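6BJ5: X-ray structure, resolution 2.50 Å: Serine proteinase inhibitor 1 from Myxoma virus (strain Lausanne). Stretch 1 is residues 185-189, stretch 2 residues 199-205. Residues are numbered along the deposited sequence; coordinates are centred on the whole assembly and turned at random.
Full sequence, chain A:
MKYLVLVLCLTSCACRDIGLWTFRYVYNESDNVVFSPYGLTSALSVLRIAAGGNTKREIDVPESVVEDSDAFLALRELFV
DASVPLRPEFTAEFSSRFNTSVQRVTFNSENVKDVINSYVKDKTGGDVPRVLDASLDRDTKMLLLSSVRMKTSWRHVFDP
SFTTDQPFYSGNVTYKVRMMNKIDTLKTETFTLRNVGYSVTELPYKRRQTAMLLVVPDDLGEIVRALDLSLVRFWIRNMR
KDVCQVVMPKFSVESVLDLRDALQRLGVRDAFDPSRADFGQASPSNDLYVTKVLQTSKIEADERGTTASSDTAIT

Stretch 1 (185-189) TLKTE
Stretch 2, residues 199-205: SVTELPY

Residues 186-189 run roughly antiparallel to strand 199-204 of the same chain, end-to-end directions 157° apart, and the two stretches together bury 373 Å². Both backbones are extended: phi/psi is -149/156 at Leu186, -74/138 at Lys187, -155/166 at Thr188 and -180/159 at Glu189, against -124/164 at Ser199, -137/135 at Val200, -139/136 at Thr201, -103/114 at Glu202, -99/103 at Leu203 and -77/146 at Pro204. The register sets Thr188 opposite Thr201 (CA to CA 4.5 Å) and Lys187 near Glu202 (CA to CA 5.5 Å). Glu202 N donates to Lys187 O (3.1 Å, 159°) and Val200 N to Glu189 O (3.1 Å, 154°); the return bond from Glu189 N to Val200 O is weak, long at 3.4 Å and bent to 132°. Thr188 CA lies 3.2 Å from Val200 O, Thr201 CA 3.4 Å from Lys187 O and Ser199 CA (side chain p) 3.2 Å from Glu189 O, CA-H...O contacts that bring each carbonyl a second, softer partner.

Thr188 and Thr201 share one face of the pairing. Thr201 is m (chi1 -57°), whereas Thr188 sits between wells at -34°; Thr188 CG2 comes within 3.0 Å of Thr201 OG1, a tight approach of methyl to hydroxyl. Leu186 is buried, its CA-to-CB bond toward residues 199-204; its m,t rotamer (-47°, 166°) carries CD1 to 3.7 Å from Thr201 CG2 and 3.8 Å from Leu203 CD2, while CD2 lies 4.0 Å from CD of the C-gamma endo ring of Pro204. Leu203 is also m,t (-53°, 163°): its CA-to-CB bond points away, but its end comes nearer, allowing this apolar contact.

Lys187 (m,t,t,t) is exposed; its CA-to-CB bond points sideways and its CB lies 4.5 Å from Glu202 CB. Glu202 (t,t, chi3 -54°) is buried, and both its carboxylate oxygens are hydrogen-bonded elsewhere in the structure. Glu189 (t,p, chi3 12°) and Val200 (t) occupy the other face.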

ATOM      1  N   THR A 185     -10.452  24.362   7.322  1.00 41.23           N
ATOM      2  CA  THR A 185     -11.503  23.689   8.087  1.00 50.20           C
ATOM      3  C   THR A 185     -11.682  22.261   7.595  1.00 43.10           C
ATOM      4  O   THR A 185     -11.991  22.030   6.414  1.00 29.22           O
ATOM      5  CB  THR A 185     -12.828  24.459   8.097  1.00 61.67           C
ATOM      6  OG1 THR A 185     -12.595  25.871   8.221  1.00 72.12           O
ATOM      7  CG2 THR A 185     -13.821  23.910   9.120  1.00 59.78           C
ATOM      8  N   LEU A 186     -11.503  21.325   8.534  1.00 42.59           N
ATOM      9  CA  LEU A 186     -11.293  19.907   8.318  1.00 41.69           C
ATOM     10  C   LEU A 186     -11.889  19.137   9.490  1.00 46.11           C
ATOM     11  O   LEU A 186     -11.947  19.649  10.610  1.00 41.91           O
ATOM     12  CB  LEU A 186      -9.800  19.594   8.279  1.00 30.12           C
ATOM     13  CG  LEU A 186      -8.861  20.442   7.439  1.00 34.53           C
ATOM     14  CD1 LEU A 186      -7.420  20.132   7.876  1.00 30.05           C
ATOM     15  CD2 LEU A 186      -9.082  20.226   5.933  1.00 37.76           C
ATOM     16  N   LYS A 187     -12.240  17.876   9.253  1.00 43.44           N
ATOM     17  CA  LYS A 187     -12.678  17.021  10.352  1.00 45.15           C
ATOM     18  C   LYS A 187     -11.471  16.615  11.201  1.00 44.39           C
ATOM     19  O   LYS A 187     -10.401  16.309  10.665  1.00 49.56           O
ATOM     20  CB  LYS A 187     -13.430  15.793   9.805  1.00 42.44           C
ATOM     21  CG  LYS A 187     -14.699  16.163   9.007  1.00 46.95           C
ATOM     22  CD  LYS A 187     -15.508  14.961   8.523  1.00 60.24           C
ATOM     23  CE  LYS A 187     -16.317  15.310   7.269  1.00 60.85           C
ATOM     24  NZ  LYS A 187     -16.946  14.116   6.645  1.00 63.46           N
ATOM     25  N   THR A 188     -11.638  16.635  12.530  1.00 32.45           N
ATOM     26  CA  THR A 188     -10.553  16.351  13.466  1.00 33.28           C
ATOM     27  C   THR A 188     -11.165  15.851  14.763  1.00 36.82           C
ATOM     28  O   THR A 188     -12.365  16.005  14.996  1.00 45.44           O
ATOM     29  CB  THR A 188      -9.720  17.605  13.797  1.00 43.83           C
ATOM     30  OG1 THR A 188      -9.634  18.468  12.666  1.00 53.27           O
ATOM     31  CG2 THR A 188      -8.312  17.230  14.252  1.00 44.72           C
ATOM     32  N   GLU A 189     -10.315  15.282  15.624  1.00 28.09           N
ATOM     33  CA  GLU A 189     -10.710  14.918  16.979  1.00 32.46           C
ATOM     34  C   GLU A 189      -9.496  14.312  17.660  1.00 29.57           C
ATOM     35  O   GLU A 189      -8.542  13.906  16.994  1.00 39.59           O
ATOM     36  CB  GLU A 189     -11.922  13.947  17.025  1.00 39.99           C
ATOM     37  CG  GLU A 189     -12.324  13.494  18.435  1.00 49.25           C
ATOM     38  CD  GLU A 189     -12.904  14.628  19.288  1.00 60.62           C
ATOM     39  OE1 GLU A 189     -13.213  15.703  18.735  1.00 66.38           O
ATOM     40  OE2 GLU A 189     -13.017  14.457  20.521  1.00 66.90           O
ATOM     41  N   SER A 199      -4.374  12.575  17.652  1.00 30.45           N
ATOM     42  CA  SER A 199      -5.433  13.183  16.868  1.00 32.11           C
ATOM     43  C   SER A 199      -5.505  12.502  15.512  1.00 30.29           C
ATOM     44  O   SER A 199      -4.582  11.802  15.093  1.00 41.54           O
ATOM     45  CB  SER A 199      -5.201  14.673  16.664  1.00 23.21           C
ATOM     46  OG  SER A 199      -4.050  14.835  15.880  1.00 25.72           O
ATOM     47  N   VAL A 200      -6.621  12.717  14.825  1.00 23.80           N
ATOM     48  CA  VAL A 200      -6.801  12.247  13.459  1.00 24.61           C
ATOM     49  C   VAL A 200      -7.458  13.379  12.690  1.00 26.24           C
ATOM     50  O   VAL A 200      -8.394  14.013  13.189  1.00 34.66           O
ATOM     51  CB  VAL A 200      -7.649  10.957  13.387  1.00 22.63           C
ATOM     52  CG1 VAL A 200      -7.805  10.486  11.952  1.00 23.69           C
ATOM     53  CG2 VAL A 200      -7.030   9.863  14.232  1.00 14.93           C
ATOM     54  N   THR A 201      -6.953  13.658  11.494  1.00 23.33           N
ATOM     55  CA  THR A 201      -7.390  14.809  10.724  1.00 27.72           C
ATOM     56  C   THR A 201      -7.525  14.398   9.267  1.00 30.03           C
ATOM     57  O   THR A 201      -6.629  13.752   8.721  1.00 31.37           O
ATOM     58  CB  THR A 201      -6.374  15.958  10.876  1.00 30.47           C
ATOM     59  OG1 THR A 201      -6.218  16.284  12.268  1.00 26.07           O
ATOM     60  CG2 THR A 201      -6.809  17.188  10.084  1.00 20.49           C
ATOM     61  N   GLU A 202      -8.612  14.815   8.620  1.00 32.31           N
ATOM     62  CA  GLU A 202      -8.901  14.387   7.259  1.00 22.86           C
ATOM     63  C   GLU A 202      -8.566  15.500   6.283  1.00 27.16           C
ATOM     64  O   GLU A 202      -9.226  16.540   6.254  1.00 40.27           O
ATOM     65  CB  GLU A 202     -10.363  13.952   7.111  1.00 24.13           C
ATOM     66  CG  GLU A 202     -10.590  13.349   5.745  1.00 28.17           C
ATOM     67  CD  GLU A 202     -11.902  12.646   5.583  1.00 39.84           C
ATOM     68  OE1 GLU A 202     -12.202  11.744   6.397  1.00 38.64           O
ATOM     69  OE2 GLU A 202     -12.589  12.934   4.590  1.00 55.95           O
ATOM     70  N   LEU A 203      -7.577  15.250   5.452  1.00 34.99           N
ATOM     71  CA  LEU A 203      -7.191  16.152   4.384  1.00 33.89           C
ATOM     72  C   LEU A 203      -7.800  15.647   3.091  1.00 38.19           C
ATOM     73  O   LEU A 203      -7.328  14.643   2.545  1.00 49.74           O
ATOM     74  CB  LEU A 203      -5.670  16.210   4.270  1.00 35.36           C
ATOM     75  CG  LEU A 203      -4.910  16.530   5.550  1.00 41.24           C
ATOM     76  CD1 LEU A 203      -3.461  16.145   5.365  1.00 42.51           C
ATOM     77  CD2 LEU A 203      -5.005  18.012   5.823  1.00 41.60           C
ATOM     78  N   PRO A 204      -8.872  16.245   2.592  1.00 48.56           N
ATOM     79  CA  PRO A 204      -9.467  15.747   1.349  1.00 45.49           C
ATOM     80  C   PRO A 204      -8.692  16.154   0.106  1.00 43.29           C
ATOM     81  O   PRO A 204      -8.168  17.264   0.001  1.00 45.71           O
ATOM     82  CB  PRO A 204     -10.858  16.390   1.353  1.00 37.41           C
ATOM     83  CG  PRO A 204     -10.701  17.626   2.166  1.00 25.49           C
ATOM     84  CD  PRO A 204      -9.715  17.268   3.244  1.00 37.78           C
ATOM     85  N   TYR A 205      -8.691  15.253  -0.876  1.00 47.52           N
ATOM     86  CA  TYR A 205      -8.104  15.544  -2.176  1.00 46.58           C
ATOM     87  C   TYR A 205      -9.159  16.196  -3.047  1.00 39.57           C
ATOM     88  O   TYR A 205     -10.335  16.238  -2.692  1.00 36.42           O
ATOM     89  CB  TYR A 205      -7.572  14.278  -2.852  1.00 45.05           C
ATOM     90  CG  TYR A 205      -6.379  13.696  -2.153  1.00 42.10           C
ATOM     91  CD1 TYR A 205      -5.135  14.295  -2.249  1.00 34.97           C
ATOM     92  CD2 TYR A 205      -6.516  12.570  -1.350  1.00 33.45           C
ATOM     93  CE1 TYR A 205      -4.060  13.776  -1.576  1.00 35.75           C
ATOM     94  CE2 TYR A 205      -5.458  12.042  -0.683  1.00 22.79           C
ATOM     95  CZ  TYR A 205      -4.232  12.651  -0.790  1.00 35.04           C
ATOM     96  OH  TYR A 205      -3.165  12.125  -0.110  1.00 43.01           O
TER